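Local atomic coordinates of putative histidinol-phosphate aminotransferase (Burkholderia pseudomallei, PDB entry 3P1T), a protein that probably transfers the amino group of L-histidinol phosphate to 2-oxoglutarate, as a pyridoxal-phosphate-dependent aminotransferase of histidine biosynthesis. Residues Gly165-Tyr176 with Glu188-Ser199. Numbering follows the deposited sequence.
Sequences GKLLIDETYVDY and ENELVFRSFSKS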
# COMPACT_ATOMS: atom_id res chain seq x y z
N GLY A 165 -23.87 13.18 -11.14
CA GLY A 165 -23.25 12.54 -12.29
C GLY A 165 -22.70 11.18 -11.88
O GLY A 165 -22.95 10.18 -12.56
N LYS A 166 -21.95 11.16 -10.74
CA LYS A 166 -21.38 9.99 -10.06
C LYS A 166 -21.62 10.13 -8.56
O LYS A 166 -21.65 11.26 -8.06
CB LYS A 166 -19.88 9.81 -10.34
CG LYS A 166 -19.52 9.58 -11.80
CD LYS A 166 -20.08 8.28 -12.37
CE LYS A 166 -20.02 8.34 -13.87
NZ LYS A 166 -20.59 7.12 -14.48
N LEU A 167 -21.76 9.00 -7.85
CA LEU A 167 -21.95 9.00 -6.40
C LEU A 167 -21.11 7.92 -5.74
O LEU A 167 -21.18 6.75 -6.14
CB LEU A 167 -23.43 8.81 -6.06
CG LEU A 167 -23.81 8.83 -4.57
CD1 LEU A 167 -23.60 10.21 -3.95
CD2 LEU A 167 -25.24 8.43 -4.38
N LEU A 168 -20.31 8.31 -4.74
CA LEU A 168 -19.53 7.39 -3.91
C LEU A 168 -20.04 7.48 -2.47
O LEU A 168 -19.99 8.57 -1.88
CB LEU A 168 -18.01 7.66 -3.98
CG LEU A 168 -17.15 6.88 -2.95
CD1 LEU A 168 -17.20 5.36 -3.21
CD2 LEU A 168 -15.71 7.37 -2.96
N ILE A 169 -20.53 6.37 -1.92
CA ILE A 169 -20.99 6.34 -0.54
C ILE A 169 -19.95 5.59 0.27
O ILE A 169 -19.71 4.41 0.04
CB ILE A 169 -22.42 5.74 -0.35
CG1 ILE A 169 -23.48 6.49 -1.21
CG2 ILE A 169 -22.82 5.69 1.15
CD1 ILE A 169 -23.73 8.02 -0.85
N ASP A 170 -19.32 6.29 1.20
CA ASP A 170 -18.32 5.72 2.09
C ASP A 170 -19.04 5.14 3.31
O ASP A 170 -19.46 5.88 4.21
CB ASP A 170 -17.27 6.81 2.45
CG ASP A 170 -16.23 6.46 3.50
OD1 ASP A 170 -16.35 5.38 4.13
OD2 ASP A 170 -15.30 7.26 3.70
N GLU A 171 -19.20 3.81 3.32
CA GLU A 171 -19.93 3.10 4.37
C GLU A 171 -18.98 2.52 5.45
O GLU A 171 -19.25 1.45 5.97
CB GLU A 171 -20.78 1.99 3.76
CG GLU A 171 -22.09 2.51 3.16
CD GLU A 171 -23.13 1.47 2.77
OE1 GLU A 171 -22.74 0.34 2.41
OE2 GLU A 171 -24.34 1.81 2.78
N THR A 172 -17.93 3.30 5.85
CA THR A 172 -16.96 2.92 6.89
C THR A 172 -17.66 2.53 8.20
O THR A 172 -17.25 1.56 8.86
CB THR A 172 -15.95 4.07 7.13
OG1 THR A 172 -15.11 4.20 6.00
CG2 THR A 172 -15.06 3.85 8.36
N TYR A 173 -18.72 3.27 8.58
CA TYR A 173 -19.36 3.03 9.88
C TYR A 173 -20.70 2.27 9.78
O TYR A 173 -21.40 2.20 10.78
CB TYR A 173 -19.57 4.38 10.61
CG TYR A 173 -18.25 5.04 10.97
CD1 TYR A 173 -17.49 4.59 12.05
CD2 TYR A 173 -17.70 6.02 10.15
CE1 TYR A 173 -16.23 5.12 12.31
CE2 TYR A 173 -16.46 6.59 10.43
CZ TYR A 173 -15.72 6.13 11.51
OH TYR A 173 -14.50 6.69 11.79
N VAL A 174 -21.02 1.66 8.62
CA VAL A 174 -22.30 0.95 8.40
C VAL A 174 -22.53 -0.21 9.41
O VAL A 174 -23.68 -0.49 9.74
CB VAL A 174 -22.42 0.42 6.95
CG1 VAL A 174 -21.49 -0.78 6.70
CG2 VAL A 174 -23.86 0.06 6.60
N ASP A 175 -21.47 -0.88 9.91
CA ASP A 175 -21.65 -2.02 10.82
C ASP A 175 -22.27 -1.63 12.21
O ASP A 175 -22.79 -2.50 12.91
CB ASP A 175 -20.33 -2.77 11.01
CG ASP A 175 -20.05 -3.87 9.97
OD1 ASP A 175 -20.90 -4.05 9.05
OD2 ASP A 175 -19.03 -4.58 10.13
N TYR A 176 -22.29 -0.34 12.55
CA TYR A 176 -22.91 0.13 13.78
C TYR A 176 -24.27 0.78 13.49
O TYR A 176 -24.86 1.39 14.39
CB TYR A 176 -21.97 1.12 14.50
CG TYR A 176 -20.58 0.57 14.69
CD1 TYR A 176 -20.32 -0.41 15.64
CD2 TYR A 176 -19.52 1.03 13.91
CE1 TYR A 176 -19.03 -0.93 15.82
CE2 TYR A 176 -18.23 0.52 14.07
CZ TYR A 176 -17.99 -0.45 15.03
OH TYR A 176 -16.71 -0.92 15.18
N GLU A 188 -24.09 1.70 -12.63
CA GLU A 188 -23.51 2.52 -13.71
C GLU A 188 -22.84 3.80 -13.16
O GLU A 188 -21.69 4.06 -13.52
CB GLU A 188 -24.61 2.88 -14.73
CG GLU A 188 -24.15 3.54 -16.03
CD GLU A 188 -25.25 4.11 -16.93
OE1 GLU A 188 -26.30 3.43 -17.10
OE2 GLU A 188 -25.06 5.21 -17.49
N ASN A 189 -23.52 4.54 -12.25
CA ASN A 189 -23.03 5.83 -11.74
C ASN A 189 -22.95 5.88 -10.20
O ASN A 189 -22.98 6.97 -9.61
CB ASN A 189 -23.99 6.93 -12.21
CG ASN A 189 -24.24 6.90 -13.69
OD1 ASN A 189 -23.32 6.98 -14.51
ND2 ASN A 189 -25.50 6.72 -14.04
N GLU A 190 -22.82 4.72 -9.57
CA GLU A 190 -22.76 4.66 -8.12
C GLU A 190 -21.77 3.59 -7.67
O GLU A 190 -21.73 2.47 -8.20
CB GLU A 190 -24.17 4.39 -7.53
CG GLU A 190 -24.28 4.66 -6.05
CD GLU A 190 -25.65 4.52 -5.41
OE1 GLU A 190 -26.67 4.48 -6.15
OE2 GLU A 190 -25.71 4.46 -4.16
N LEU A 191 -20.95 3.96 -6.68
CA LEU A 191 -19.95 3.11 -6.05
C LEU A 191 -20.11 3.15 -4.52
O LEU A 191 -20.66 4.12 -3.97
CB LEU A 191 -18.52 3.53 -6.46
CG LEU A 191 -18.16 3.35 -7.92
CD1 LEU A 191 -18.27 4.66 -8.67
CD2 LEU A 191 -16.74 2.84 -8.07
N VAL A 192 -19.65 2.11 -3.84
CA VAL A 192 -19.73 2.06 -2.38
C VAL A 192 -18.35 1.56 -1.84
O VAL A 192 -17.70 0.72 -2.46
CB VAL A 192 -20.95 1.21 -1.87
CG1 VAL A 192 -21.02 -0.18 -2.48
CG2 VAL A 192 -21.03 1.14 -0.36
N PHE A 193 -17.90 2.16 -0.73
CA PHE A 193 -16.66 1.78 -0.06
C PHE A 193 -16.96 1.20 1.34
O PHE A 193 -17.75 1.77 2.08
CB PHE A 193 -15.70 2.97 0.04
CG PHE A 193 -14.48 2.74 0.90
CD1 PHE A 193 -13.35 2.12 0.37
CD2 PHE A 193 -14.45 3.14 2.24
CE1 PHE A 193 -12.22 1.89 1.17
CE2 PHE A 193 -13.33 2.90 3.03
CZ PHE A 193 -12.21 2.31 2.48
N ARG A 194 -16.29 0.09 1.69
CA ARG A 194 -16.34 -0.56 3.01
C ARG A 194 -14.93 -0.62 3.58
O ARG A 194 -13.99 -0.94 2.84
CB ARG A 194 -16.97 -1.96 2.95
CG ARG A 194 -18.43 -2.00 2.53
CD ARG A 194 -19.34 -1.55 3.63
NE ARG A 194 -20.74 -1.53 3.20
CZ ARG A 194 -21.59 -2.53 3.37
NH1 ARG A 194 -21.20 -3.65 3.95
NH2 ARG A 194 -22.85 -2.41 2.96
N SER A 195 -14.77 -0.32 4.89
CA SER A 195 -13.49 -0.31 5.61
C SER A 195 -13.33 -1.56 6.48
O SER A 195 -14.33 -2.04 7.02
CB SER A 195 -13.40 0.93 6.49
OG SER A 195 -12.17 1.04 7.19
N PHE A 196 -12.08 -2.05 6.66
CA PHE A 196 -11.84 -3.19 7.55
C PHE A 196 -11.18 -2.69 8.84
O PHE A 196 -10.75 -3.50 9.67
CB PHE A 196 -10.99 -4.29 6.85
CG PHE A 196 -11.64 -4.87 5.62
CD1 PHE A 196 -12.75 -5.71 5.73
CD2 PHE A 196 -11.18 -4.55 4.35
CE1 PHE A 196 -13.40 -6.20 4.59
CE2 PHE A 196 -11.82 -5.05 3.21
CZ PHE A 196 -12.93 -5.87 3.34
N SER A 197 -11.14 -1.36 9.02
CA SER A 197 -10.46 -0.71 10.14
C SER A 197 -11.28 -0.69 11.46
O SER A 197 -10.67 -0.62 12.54
CB SER A 197 -10.12 0.74 9.77
OG SER A 197 -9.10 0.82 8.79
N LYS A 198 -12.62 -0.73 11.39
CA LYS A 198 -13.41 -0.58 12.61
C LYS A 198 -13.89 -1.94 13.10
O LYS A 198 -13.10 -2.65 13.71
CB LYS A 198 -14.60 0.40 12.39
CG LYS A 198 -14.25 1.70 11.64
CD LYS A 198 -13.08 2.50 12.24
CE LYS A 198 -12.72 3.69 11.39
NZ LYS A 198 -11.42 4.25 11.82
N SER A 199 -15.15 -2.31 12.83
CA SER A 199 -15.77 -3.56 13.23
C SER A 199 -14.89 -4.79 12.98
O SER A 199 -14.93 -5.72 13.80
CB SER A 199 -17.08 -3.73 12.48
OG SER A 199 -16.95 -3.29 11.13
O HOH W 1 -17.50 -0.79 6.50
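L167 and I169 of strand 166-170 pair in parallel with E190 and V192 of strand 190-195, central neighbours in the seven-stranded mixed sheet of the fold-type I, PLP-dependent aminotransferase large domain. Backbone bonds alternate from L167 N to N189 O, through L191 N to L167 O and F193 N to I169 O, to E171 N with F193 O (2.8 Å). Beyond them a water takes the N-H of S195 and donates to E171 O.

Apolar packing is modest between the strands: L168 CD1 lies 4.0 Å from L191 CB, and both side chains also touch L210 of strand 208-211. On this face the F193 ring runs beside D170, its plane 88° from the carboxylate, with D170 OD1 near the ring edge. T172 N donates to that oxygen, making an Asx turn, and T172 OG1 adds a bond on its syn side, while OD2 binds Y103.

Charged and polar groups join the strand ends. R194 bends at chi2 (-75°), turning its guanidinium back to grip E171 side-on, NE and NH2 converging on OE1 (2.8 Å each) from the same face of the carboxylate plane; V174 CG1 lies over one guanidinium face, offset toward its rim. At the opposite end, K166 NZ meets a lone pair of N189 OD1 within the amide plane.

After the strands, K198, probably the Schiff-base lysine by its place in the family, crosses Y173 and T172, its CE 3.5 Å from Y173 OH, which is hydrogen-bonded to N24. Its NZ bonds to Y48 of the second subunit and to a tartrate, probably from the crystallisation liquor. S199 OG donates to D175 OD2 at 2.6 Å, an oxygen also salt-bridged to R247.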